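Local coordinates for protein VAL-1 (Chlorella virus, PDB 3GNE) that cleaves alginate by beta-elimination as a polysaccharide lyase of family 14, with modes of action that depend on pH, at residues F87-H93 against R116-K122; V125-P131 against H147-Q153; Y44-T50 against F221-S227. One frame throughout, in Å; residues are numbered along the deposited sequence. Where two conformers were deposited one is given.

In the fold
All three contacts belong to one concanavalin-like beta-sandwich domain of polysaccharide lyase family 14. Contacts 1 and 2 lie in the same antiparallel seven-stranded sheet, their centres about 11 Å apart: strand 91-99 pairs with 112-119 in contact 1, the next strand, 125-130, pairs with the edge strand 149-151 in contact 2, and one citrate touches both. Contact 3, its centre about 11 Å from that of contact 1 and about 18 Å from that of contact 2, joins two loops at the strand ends, and its span of chain encloses the other two. K92 NZ bonds G222 O and the G90 and G222 backbones are hydrogen-bonded, so the 221-227 loop is tied to strand 91-99.

Contact 1: F87-H93 against R116-K122; sequences FARGGKH and RIMWQEK. With FLC (citrate anion), chain C.
A beta ladder in the seven-stranded antiparallel sheet of the beta-jelly-roll (concanavalin-like) fold, strand 91-93 against 116-119, pairs G91 with W119 and K92 with M118. H93 N gives a nearly straight bond (174°) to I117 O, and W119 N bonds G91 O. The W119 indole lies flat over the glycine backbone: G91 CA sits 3.3 Å from the centroid of the six-membered ring, almost on its normal, and G90 CA lies over the five-membered ring. With chi1 at 82°, CG falls between backbone N and carbonyl carbon, which folds the indole back over the partner strand. W119 NE1 then reaches F87 O at 2.8 Å, in the carbonyl plane on a lone pair; that oxygen also accepts from G90 N. The F87 ring turns its edge, offset, to the face of the five-membered ring, planes 62° apart. Beyond the strands, R89 and E121 form a salt bridge, R89 NE (3.0 Å) and NH2 both meeting E121 OE1 side-on from above the carboxylate plane. On the sheet face opposite W119, K92 lies side by side with one M118 conformer, pointing the same way; K92 NZ bonds OB1 (2.7 Å) and OHB of a citrate, probably from the crystallisation liquor, and G222 O of the neighbouring loop. R116 takes a second carboxylate end-on, NH1 to OA1 and NH2 to OA2. Strand 212-221 flanks 91-99, 125-130 flanks 112-119, and F221 meets W119 edge-to-face.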
loop_
_atom_site.group_PDB
_atom_site.type_symbol
_atom_site.label_atom_id
_atom_site.label_comp_id
_atom_site.label_asym_id
_atom_site.label_seq_id
_atom_site.Cartn_x
_atom_site.Cartn_y
_atom_site.Cartn_z
ATOM N N PHE A 87 9.899 -0.328 14.691
ATOM C CA PHE A 87 8.741 0.088 13.929
ATOM C C PHE A 87 8.193 1.448 14.301
ATOM O O PHE A 87 7.277 1.936 13.610
ATOM C CB PHE A 87 7.627 -0.967 14.161
ATOM C CG PHE A 87 7.934 -2.354 13.602
ATOM C CD1 PHE A 87 7.857 -2.584 12.227
ATOM C CD2 PHE A 87 8.303 -3.413 14.433
ATOM C CE1 PHE A 87 8.155 -3.829 11.665
ATOM C CE2 PHE A 87 8.596 -4.662 13.885
ATOM C CZ PHE A 87 8.539 -4.875 12.521
ATOM N N ALA A 88 8.727 2.054 15.353
ATOM C CA ALA A 88 8.294 3.363 15.806
ATOM C C ALA A 88 6.783 3.303 15.987
ATOM O O ALA A 88 6.308 2.385 16.664
ATOM C CB ALA A 88 8.755 4.457 14.869
ATOM N N ARG A 89 6.042 4.275 15.425
ATOM C CA ARG A 89 4.577 4.196 15.560
ATOM C C ARG A 89 3.912 4.040 14.207
ATOM O O ARG A 89 2.767 4.452 14.030
ATOM C CB ARG A 89 4.040 5.418 16.338
ATOM C CG ARG A 89 4.641 5.414 17.742
ATOM C CD ARG A 89 4.079 6.499 18.681
ATOM N NE ARG A 89 2.892 5.981 19.353
ATOM C CZ ARG A 89 2.292 6.499 20.419
ATOM N NH1 ARG A 89 2.825 7.603 20.921
ATOM N NH2 ARG A 89 1.205 5.900 20.933
ATOM N N GLY A 90 4.564 3.325 13.296
ATOM C CA GLY A 90 3.977 2.883 12.052
ATOM C C GLY A 90 4.551 3.586 10.826
ATOM O O GLY A 90 5.454 4.468 10.900
ATOM N N GLY A 91 4.099 3.182 9.658
ATOM C CA GLY A 91 4.630 3.674 8.395
ATOM C C GLY A 91 3.898 3.003 7.268
ATOM O O GLY A 91 2.984 2.192 7.492
ATOM N N LYS A 92 4.317 3.323 6.056
ATOM C CA LYS A 92 3.623 2.832 4.877
ATOM C C LYS A 92 4.412 1.758 4.131
ATOM O O LYS A 92 5.639 1.807 4.073
ATOM C CB LYS A 92 3.430 3.982 3.855
ATOM C CG LYS A 92 2.201 4.828 4.089
ATOM C CD LYS A 92 2.222 5.561 5.421
ATOM C CE LYS A 92 0.992 6.477 5.457
ATOM N NZ LYS A 92 0.919 7.111 6.834
ATOM N N HIS A 93 3.659 0.887 3.479
ATOM C CA HIS A 93 4.199 0.030 2.418
ATOM C C HIS A 93 3.766 0.581 1.074
ATOM O O HIS A 93 4.514 1.305 0.415
ATOM C CB HIS A 93 3.722 -1.420 2.606
ATOM C CG HIS A 93 4.459 -2.138 3.691
ATOM N ND1 HIS A 93 4.197 -3.468 3.928
ATOM C CD2 HIS A 93 5.400 -1.736 4.581
ATOM C CE1 HIS A 93 4.980 -3.840 4.928
ATOM N NE2 HIS A 93 5.720 -2.832 5.367
ATOM N N ARG A 116 -4.181 1.463 1.161
ATOM C CA ARG A 116 -2.785 1.149 1.398
ATOM C C ARG A 116 -2.614 0.276 2.628
ATOM O O ARG A 116 -3.439 0.266 3.528
ATOM C CB ARG A 116 -1.975 2.421 1.620
ATOM C CG ARG A 116 -1.724 3.179 0.312
ATOM C CD ARG A 116 -0.791 4.398 0.546
ATOM N NE ARG A 116 -1.610 5.421 1.282
ATOM C CZ ARG A 116 -1.121 6.554 1.776
ATOM N NH1 ARG A 116 0.200 6.819 1.667
ATOM N NH2 ARG A 116 -1.898 7.457 2.399
ATOM N N ILE A 117 -1.475 -0.423 2.654
ATOM C CA ILE A 117 -1.026 -1.084 3.864
ATOM C C ILE A 117 -0.148 -0.140 4.657
ATOM O O ILE A 117 0.809 0.472 4.087
ATOM C CB ILE A 117 -0.164 -2.319 3.487
ATOM C CG1 ILE A 117 -1.009 -3.418 2.833
ATOM C CG2 ILE A 117 0.587 -2.812 4.723
ATOM C CD1 ILE A 117 -1.986 -4.131 3.778
ATOM N N MET A 118 -0.415 -0.027 5.952
ATOM C CA MET A 118 0.525 0.550 6.896
ATOM C C MET A 118 0.946 -0.510 7.919
ATOM O O MET A 118 0.167 -1.352 8.337
ATOM C CB MET A 118 -0.061 1.691 7.726
ATOM C CG MET A 118 -0.011 3.031 6.977
ATOM S SD MET A 118 -0.670 4.362 8.028
ATOM C CE MET A 118 0.613 4.533 9.266
ATOM N N TRP A 119 2.211 -0.395 8.337
ATOM C CA TRP A 119 2.621 -1.070 9.567
ATOM C C TRP A 119 2.285 -0.163 10.745
ATOM O O TRP A 119 2.015 1.033 10.547
ATOM C CB TRP A 119 4.072 -1.490 9.550
ATOM C CG TRP A 119 5.140 -0.476 9.884
ATOM C CD1 TRP A 119 5.545 -0.127 11.143
ATOM C CD2 TRP A 119 5.939 0.306 8.977
ATOM N NE1 TRP A 119 6.549 0.827 11.105
ATOM C CE2 TRP A 119 6.803 1.103 9.762
ATOM C CE3 TRP A 119 6.003 0.418 7.586
ATOM C CZ2 TRP A 119 7.731 1.991 9.224
ATOM C CZ3 TRP A 119 6.916 1.293 7.043
ATOM C CH2 TRP A 119 7.773 2.075 7.849
ATOM N N GLN A 120 2.319 -0.728 11.940
ATOM C CA GLN A 120 1.953 -0.043 13.155
ATOM C C GLN A 120 3.016 -0.343 14.202
ATOM O O GLN A 120 3.963 -1.081 13.993
ATOM C CB GLN A 120 0.607 -0.571 13.678
ATOM C CG GLN A 120 -0.538 -0.376 12.650
ATOM C CD GLN A 120 -0.985 1.080 12.651
ATOM O OE1 GLN A 120 -0.440 1.967 11.918
ATOM N NE2 GLN A 120 -1.986 1.306 13.435
ATOM N N GLU A 121 2.869 0.270 15.375
ATOM C CA GLU A 121 3.676 -0.080 16.513
ATOM C C GLU A 121 3.761 -1.605 16.695
ATOM O O GLU A 121 2.799 -2.320 16.446
ATOM C CB GLU A 121 3.042 0.487 17.793
ATOM C CG GLU A 121 3.096 1.996 17.897
ATOM C CD GLU A 121 2.375 2.438 19.144
ATOM O OE1 GLU A 121 1.484 3.304 19.034
ATOM O OE2 GLU A 121 2.729 1.934 20.224
ATOM N N LYS A 122 4.938 -2.041 17.111
ATOM C CA LYS A 122 5.152 -3.454 17.445
ATOM C C LYS A 122 4.877 -4.361 16.268
ATOM O O LYS A 122 4.626 -5.561 16.452
ATOM C CB LYS A 122 4.344 -3.868 18.669
ATOM C CG LYS A 122 4.771 -3.101 19.920
ATOM C CD LYS A 122 3.892 -3.439 21.132
ATOM C CE LYS A 122 4.374 -2.864 22.458
ATOM N NZ LYS A 122 4.135 -1.385 22.466
HETATM C CAC FLC C . 0.286 9.972 3.554
HETATM C CA FLC C . 0.601 11.212 4.368
HETATM C CB FLC C . 0.651 10.864 5.860
HETATM C CBC FLC C . -0.737 10.350 6.236
HETATM C CG FLC C . 0.960 12.137 6.644
HETATM C CGC FLC C . 1.032 11.943 8.166
HETATM O OA1 FLC C . 1.090 9.055 3.543
HETATM O OA2 FLC C . -0.772 9.956 2.949
HETATM O OB1 FLC C . -0.842 9.128 6.455
HETATM O OB2 FLC C . -1.697 11.161 6.246
HETATM O OG1 FLC C . 0.513 10.949 8.667
HETATM O OG2 FLC C . 1.588 12.866 8.827
HETATM O OHB FLC C . 1.679 9.914 6.075
HETATM O O HOH W 1 7.085 -0.153 17.694
#

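Contact 2: V125-P131 against H147-Q153; sequences VIDYIYP and HGIGFFQ. With FLC (citrate anion), chain C.
Y128 reaches G148 across the last strand pair of the seven-stranded beta-sandwich sheet, where 125-130 runs antiparallel to the edge strand 149-151. Its CB leaves the backbone on the sheet face that also carries R116, and chi1 of -173° sets CG anti to the backbone N, laying the ring along the 147-150 backbone. Y128 CD1 comes 4.0 Å from I149 O, Y128 CE1 rests 3.4 Å from G148 C, and CE2 and CZ approach citrate OB1. At the tip, Y128 OH accepts from G148 N at 2.8 Å and donates to citrate OB1 at 2.6 Å, so the hydroxyl is gripped from the protein and from the anion at once. Y130, two residues on, brings CE1 to G148 N and its OH to citrate OB2, and Y106 N binds the same hydroxyl. Beneath these rings the backbone ladder is regular: D127 pairs with F151 and I129 with I149, each through two hydrogen bonds. On the opposite sheet face the I129 and F151 side chains cross at about a right angle, I129 CD1 4.0 Å from F151 CE2, and D127 CB lies against the F152 ring while OD2 is bonded to S188. The cluster of tyrosines and histidine round a carboxylate is consistent with a site for the acidic polysaccharide. H147 ND1 points straight at citrate OB2, 2.8 Å away at 178°, in the imidazole plane.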
loop_
_atom_site.group_PDB
_atom_site.type_symbol
_atom_site.label_atom_id
_atom_site.label_comp_id
_atom_site.label_asym_id
_atom_site.label_seq_id
_atom_site.Cartn_x
_atom_site.Cartn_y
_atom_site.Cartn_z
ATOM N N VAL A 125 -0.333 -4.311 11.640
ATOM C CA VAL A 125 -0.698 -3.949 10.289
ATOM C C VAL A 125 -2.092 -3.377 10.325
ATOM O O VAL A 125 -2.930 -3.854 11.100
ATOM C CB VAL A 125 -0.601 -5.166 9.330
ATOM C CG1 VAL A 125 -1.077 -4.837 7.905
ATOM C CG2 VAL A 125 0.841 -5.662 9.291
ATOM N N ILE A 126 -2.338 -2.404 9.449
ATOM C CA ILE A 126 -3.711 -1.954 9.182
ATOM C C ILE A 126 -3.875 -1.744 7.691
ATOM O O ILE A 126 -2.949 -1.551 6.927
ATOM C CB ILE A 126 -4.062 -0.615 9.880
ATOM C CG1 ILE A 126 -3.045 0.477 9.541
ATOM C CG2 ILE A 126 -4.168 -0.801 11.392
ATOM C CD1 ILE A 126 -3.526 1.889 9.892
ATOM N N ASP A 127 -5.171 -1.787 7.273
ATOM C CA ASP A 127 -5.626 -1.204 6.038
ATOM C C ASP A 127 -5.747 0.306 6.246
ATOM O O ASP A 127 -6.191 0.715 7.307
ATOM C CB ASP A 127 -6.995 -1.807 5.701
ATOM C CG ASP A 127 -7.446 -1.561 4.296
ATOM O OD1 ASP A 127 -6.628 -1.049 3.470
ATOM O OD2 ASP A 127 -8.618 -1.793 4.008
ATOM N N TYR A 128 -5.351 1.111 5.282
ATOM C CA TYR A 128 -5.317 2.562 5.470
ATOM C C TYR A 128 -5.910 3.238 4.222
ATOM O O TYR A 128 -5.320 3.169 3.139
ATOM C CB TYR A 128 -3.875 2.968 5.702
ATOM C CG TYR A 128 -3.695 4.418 6.090
ATOM C CD1 TYR A 128 -4.260 4.903 7.292
ATOM C CD2 TYR A 128 -2.958 5.276 5.266
ATOM C CE1 TYR A 128 -4.112 6.237 7.670
ATOM C CE2 TYR A 128 -2.780 6.603 5.667
ATOM C CZ TYR A 128 -3.350 7.089 6.847
ATOM O OH TYR A 128 -3.196 8.382 7.268
ATOM N N ILE A 129 -7.060 3.826 4.387
ATOM C CA ILE A 129 -7.877 4.281 3.259
ATOM C C ILE A 129 -8.027 5.785 3.256
ATOM O O ILE A 129 -8.415 6.372 4.273
ATOM C CB ILE A 129 -9.278 3.613 3.331
ATOM C CG1 ILE A 129 -9.118 2.095 3.252
ATOM C CG2 ILE A 129 -10.190 4.168 2.211
ATOM C CD1 ILE A 129 -10.445 1.323 3.306
ATOM N N TYR A 130 -7.832 6.420 2.107
ATOM C CA TYR A 130 -8.263 7.795 1.868
ATOM C C TYR A 130 -9.473 7.688 0.935
ATOM O O TYR A 130 -9.271 7.314 -0.249
ATOM C CB TYR A 130 -7.194 8.627 1.176
ATOM C CG TYR A 130 -6.236 9.393 2.074
ATOM C CD1 TYR A 130 -5.317 8.737 2.908
ATOM C CD2 TYR A 130 -6.194 10.780 2.028
ATOM C CE1 TYR A 130 -4.429 9.475 3.708
ATOM C CE2 TYR A 130 -5.322 11.494 2.832
ATOM C CZ TYR A 130 -4.442 10.843 3.660
ATOM O OH TYR A 130 -3.583 11.620 4.422
ATOM N N PRO A 131 -10.668 7.955 1.423
ATOM C CA PRO A 131 -11.847 7.906 0.534
ATOM C C PRO A 131 -12.059 9.225 -0.193
ATOM O O PRO A 131 -11.441 10.228 0.174
ATOM C CB PRO A 131 -12.987 7.649 1.557
ATOM C CG PRO A 131 -12.524 8.458 2.768
ATOM C CD PRO A 131 -11.018 8.311 2.812
ATOM N N HIS A 147 -6.277 12.810 8.061
ATOM C CA HIS A 147 -5.495 11.673 7.665
ATOM C C HIS A 147 -6.384 10.540 7.185
ATOM O O HIS A 147 -7.612 10.661 7.233
ATOM C CB HIS A 147 -4.636 11.145 8.835
ATOM C CG HIS A 147 -3.624 12.188 9.253
ATOM N ND1 HIS A 147 -2.483 12.462 8.550
ATOM C CD2 HIS A 147 -3.640 13.013 10.326
ATOM C CE1 HIS A 147 -1.802 13.439 9.178
ATOM N NE2 HIS A 147 -2.491 13.781 10.252
ATOM N N GLY A 148 -5.739 9.467 6.703
ATOM C CA GLY A 148 -6.511 8.315 6.262
ATOM C C GLY A 148 -7.187 7.620 7.429
ATOM O O GLY A 148 -6.972 7.897 8.626
ATOM N N ILE A 149 -8.002 6.637 7.049
ATOM C CA ILE A 149 -8.807 5.862 7.980
ATOM C C ILE A 149 -8.251 4.434 8.068
ATOM O O ILE A 149 -8.108 3.733 7.056
ATOM C CB ILE A 149 -10.285 5.815 7.522
ATOM C CG1 ILE A 149 -10.804 7.174 7.062
ATOM C CG2 ILE A 149 -11.145 5.218 8.630
ATOM C CD1 ILE A 149 -10.706 8.308 8.067
ATOM N N GLY A 150 -7.924 4.020 9.295
ATOM C CA GLY A 150 -7.331 2.679 9.512
ATOM C C GLY A 150 -8.409 1.675 9.865
ATOM O O GLY A 150 -9.375 2.016 10.542
ATOM N N PHE A 151 -8.174 0.450 9.375
ATOM C CA PHE A 151 -9.020 -0.698 9.735
ATOM C C PHE A 151 -8.125 -1.884 10.059
ATOM O O PHE A 151 -7.001 -1.982 9.537
ATOM C CB PHE A 151 -9.938 -1.113 8.567
ATOM C CG PHE A 151 -10.931 0.017 8.231
ATOM C CD1 PHE A 151 -12.180 0.003 8.832
ATOM C CD2 PHE A 151 -10.581 1.013 7.350
ATOM C CE1 PHE A 151 -13.089 0.996 8.564
ATOM C CE2 PHE A 151 -11.483 2.010 7.074
ATOM C CZ PHE A 151 -12.747 2.041 7.688
ATOM N N PHE A 152 -8.666 -2.773 10.913
ATOM C CA PHE A 152 -8.056 -4.073 11.217
ATOM C C PHE A 152 -6.983 -3.974 12.282
ATOM O O PHE A 152 -6.269 -4.969 12.493
ATOM C CB PHE A 152 -7.536 -4.838 9.999
ATOM C CG PHE A 152 -8.472 -4.926 8.821
ATOM C CD1 PHE A 152 -9.837 -5.084 9.000
ATOM C CD2 PHE A 152 -7.942 -4.861 7.517
ATOM C CE1 PHE A 152 -10.673 -5.169 7.905
ATOM C CE2 PHE A 152 -8.787 -4.966 6.419
ATOM C CZ PHE A 152 -10.143 -5.128 6.615
ATOM N N GLN A 153 -6.886 -2.855 13.003
ATOM C CA GLN A 153 -5.816 -2.801 13.994
ATOM C C GLN A 153 -5.860 -3.922 15.036
ATOM O O GLN A 153 -4.827 -4.416 15.466
ATOM C CB GLN A 153 -5.866 -1.456 14.706
ATOM C CG GLN A 153 -4.525 -1.233 15.420
ATOM C CD GLN A 153 -4.611 0.093 16.166
ATOM O OE1 GLN A 153 -5.430 0.232 17.099
ATOM N NE2 GLN A 153 -3.754 0.991 15.744
HETATM C CAC FLC C . 0.286 9.972 3.554
HETATM C CA FLC C . 0.601 11.212 4.368
HETATM C CB FLC C . 0.651 10.864 5.860
HETATM C CBC FLC C . -0.737 10.350 6.236
HETATM C CG FLC C . 0.960 12.137 6.644
HETATM C CGC FLC C . 1.032 11.943 8.166
HETATM O OA1 FLC C . 1.090 9.055 3.543
HETATM O OA2 FLC C . -0.772 9.956 2.949
HETATM O OB1 FLC C . -0.842 9.128 6.455
HETATM O OB2 FLC C . -1.697 11.161 6.246
HETATM O OG1 FLC C . 0.513 10.949 8.667
HETATM O OG2 FLC C . 1.588 12.866 8.827
HETATM O OHB FLC C . 1.679 9.914 6.075
HETATM O O HOH W 2 -2.613 -4.154 13.914
#

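Contact 3: Y44-T50 against F221-S227; sequences YDKNSGT and FGGPLPS
F221 sends the CD2-CE2 edge of its ring against one face of Y44, CE2 lying 3.7 Å from Y44 CG, with the planes 79° apart in a T-shaped (edge-to-face) pair. Beside it two backbone bonds join the loops: N47 N to S227 O at 2.8 Å and 170°, and S227 N to S48 O, also 2.8 Å. P226 packs against the turn, its CB 3.1 Å from S48 O. What holds the 44-50 side in shape is a type II beta turn from D45 to S48. Its D45 O accepts from S48 N and from S48 OG, the latter at 2.7 Å on a lone pair; chi1 of 66° brings the hydroxyl back over the turn. One water links S48 OG to F221 N, and a second bonds F221 O, with a weak reach to T50 N. Further out, Y44 OH is bonded to T219, S227 OG to K229 and Q231, and D45 to K28 by a salt bridge. Two cis peptide bonds, before G223 and before P224, shape the remainder of 221-227. Both loops cross between the sheets of the beta-sandwich: 44-50 leads from strand 37-44 of the eight-stranded sheet toward 59-63 of the seven-stranded one, and 221-227 leads back from 212-221 toward 231-241.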
loop_
_atom_site.group_PDB
_atom_site.type_symbol
_atom_site.label_atom_id
_atom_site.label_comp_id
_atom_site.label_asym_id
_atom_site.label_seq_id
_atom_site.Cartn_x
_atom_site.Cartn_y
_atom_site.Cartn_z
ATOM N N TYR A 44 16.170 3.184 5.598
ATOM C CA TYR A 44 15.465 4.244 6.312
ATOM C C TYR A 44 16.479 4.917 7.221
ATOM O O TYR A 44 16.850 4.343 8.273
ATOM C CB TYR A 44 14.313 3.683 7.121
ATOM C CG TYR A 44 13.267 2.843 6.395
ATOM C CD1 TYR A 44 12.161 3.393 5.743
ATOM C CD2 TYR A 44 13.431 1.455 6.392
ATOM C CE1 TYR A 44 11.217 2.624 5.079
ATOM C CE2 TYR A 44 12.487 0.707 5.766
ATOM C CZ TYR A 44 11.392 1.247 5.119
ATOM O OH TYR A 44 10.491 0.407 4.508
ATOM N N ASP A 45 16.941 6.119 6.845
ATOM C CA ASP A 45 17.841 6.782 7.799
ATOM C C ASP A 45 17.101 7.311 9.019
ATOM O O ASP A 45 15.880 7.552 8.993
ATOM C CB ASP A 45 18.513 7.964 7.101
ATOM C CG ASP A 45 19.632 7.569 6.137
ATOM O OD1 ASP A 45 19.991 6.353 6.059
ATOM O OD2 ASP A 45 20.126 8.528 5.500
ATOM N N LYS A 46 17.842 7.514 10.107
ATOM C CA LYS A 46 17.305 8.198 11.256
ATOM C C LYS A 46 16.621 9.503 10.843
ATOM O O LYS A 46 17.155 10.277 10.026
ATOM C CB LYS A 46 18.483 8.542 12.189
ATOM C CG LYS A 46 17.938 9.152 13.503
ATOM C CD LYS A 46 19.038 9.216 14.570
ATOM C CE LYS A 46 18.545 9.716 15.911
ATOM N NZ LYS A 46 19.682 9.857 16.891
ATOM N N ASN A 47 15.458 9.772 11.400
ATOM C CA ASN A 47 14.735 11.015 11.166
ATOM C C ASN A 47 14.139 11.081 9.765
ATOM O O ASN A 47 13.678 12.173 9.372
ATOM C CB ASN A 47 15.614 12.232 11.439
ATOM C CG ASN A 47 14.816 13.345 12.093
ATOM O OD1 ASN A 47 13.633 13.174 12.426
ATOM N ND2 ASN A 47 15.436 14.502 12.295
ATOM N N SER A 48 14.066 9.947 9.054
ATOM C CA SER A 48 13.364 9.922 7.767
ATOM C C SER A 48 11.896 9.538 7.979
ATOM O O SER A 48 11.525 8.742 8.840
ATOM C CB SER A 48 14.011 8.952 6.767
ATOM O OG SER A 48 13.878 7.600 7.209
ATOM N N GLY A 49 11.009 10.120 7.153
ATOM C CA GLY A 49 9.598 9.726 7.272
ATOM C C GLY A 49 8.854 10.363 6.134
ATOM O O GLY A 49 9.081 10.067 4.922
ATOM N N THR A 50 7.967 11.280 6.518
ATOM C CA THR A 50 7.263 12.023 5.446
ATOM C C THR A 50 8.152 13.222 5.088
ATOM O O THR A 50 9.241 13.436 5.638
ATOM C CB THR A 50 5.898 12.532 5.909
ATOM O OG1 THR A 50 6.176 13.537 6.936
ATOM C CG2 THR A 50 5.029 11.447 6.503
ATOM N N PHE A 221 8.473 5.963 7.100
ATOM C CA PHE A 221 7.918 6.010 8.420
ATOM C C PHE A 221 6.901 7.118 8.596
ATOM O O PHE A 221 7.057 8.216 8.081
ATOM C CB PHE A 221 9.048 6.271 9.448
ATOM C CG PHE A 221 9.760 4.983 9.871
ATOM C CD1 PHE A 221 9.579 4.514 11.170
ATOM C CD2 PHE A 221 10.567 4.273 8.979
ATOM C CE1 PHE A 221 10.163 3.318 11.572
ATOM C CE2 PHE A 221 11.145 3.054 9.365
ATOM C CZ PHE A 221 10.948 2.606 10.674
ATOM N N GLY A 222 5.858 6.807 9.391
ATOM C CA GLY A 222 4.944 7.844 9.813
ATOM C C GLY A 222 3.856 8.138 8.791
ATOM O O GLY A 222 3.542 7.375 7.902
ATOM N N GLY A 223 3.255 9.272 8.958
ATOM C CA GLY A 223 3.461 10.160 10.086
ATOM C C GLY A 223 2.718 9.739 11.335
ATOM O O GLY A 223 1.951 8.762 11.272
ATOM N N PRO A 224 2.961 10.516 12.419
ATOM C CA PRO A 224 3.932 11.632 12.354
ATOM C C PRO A 224 5.318 11.286 12.863
ATOM O O PRO A 224 6.158 12.181 12.829
ATOM C CB PRO A 224 3.284 12.687 13.275
ATOM C CG PRO A 224 2.746 11.795 14.371
ATOM C CD PRO A 224 2.324 10.516 13.731
ATOM N N LEU A 225 5.638 10.063 13.293
ATOM C CA LEU A 225 7.011 9.875 13.764
ATOM C C LEU A 225 7.921 9.222 12.742
ATOM O O LEU A 225 7.555 8.238 12.103
ATOM C CB LEU A 225 7.023 9.021 15.048
ATOM C CG LEU A 225 6.392 9.648 16.275
ATOM C CD1 LEU A 225 6.693 8.747 17.467
ATOM C CD2 LEU A 225 6.903 11.025 16.631
ATOM N N PRO A 226 9.131 9.764 12.575
ATOM C CA PRO A 226 10.057 9.233 11.582
ATOM C C PRO A 226 10.839 8.041 12.129
ATOM O O PRO A 226 10.698 7.584 13.271
ATOM C CB PRO A 226 11.002 10.441 11.348
ATOM C CG PRO A 226 11.040 11.115 12.712
ATOM C CD PRO A 226 9.642 10.948 13.282
ATOM N N SER A 227 11.706 7.472 11.317
ATOM C CA SER A 227 12.526 6.381 11.790
ATOM C C SER A 227 13.425 6.813 12.924
ATOM O O SER A 227 14.120 7.845 12.864
ATOM C CB SER A 227 13.443 5.903 10.634
ATOM O OG SER A 227 14.122 4.725 11.053
HETATM O O HOH W 3 11.203 6.689 6.351
HETATM O O HOH W 4 6.941 10.674 9.668
#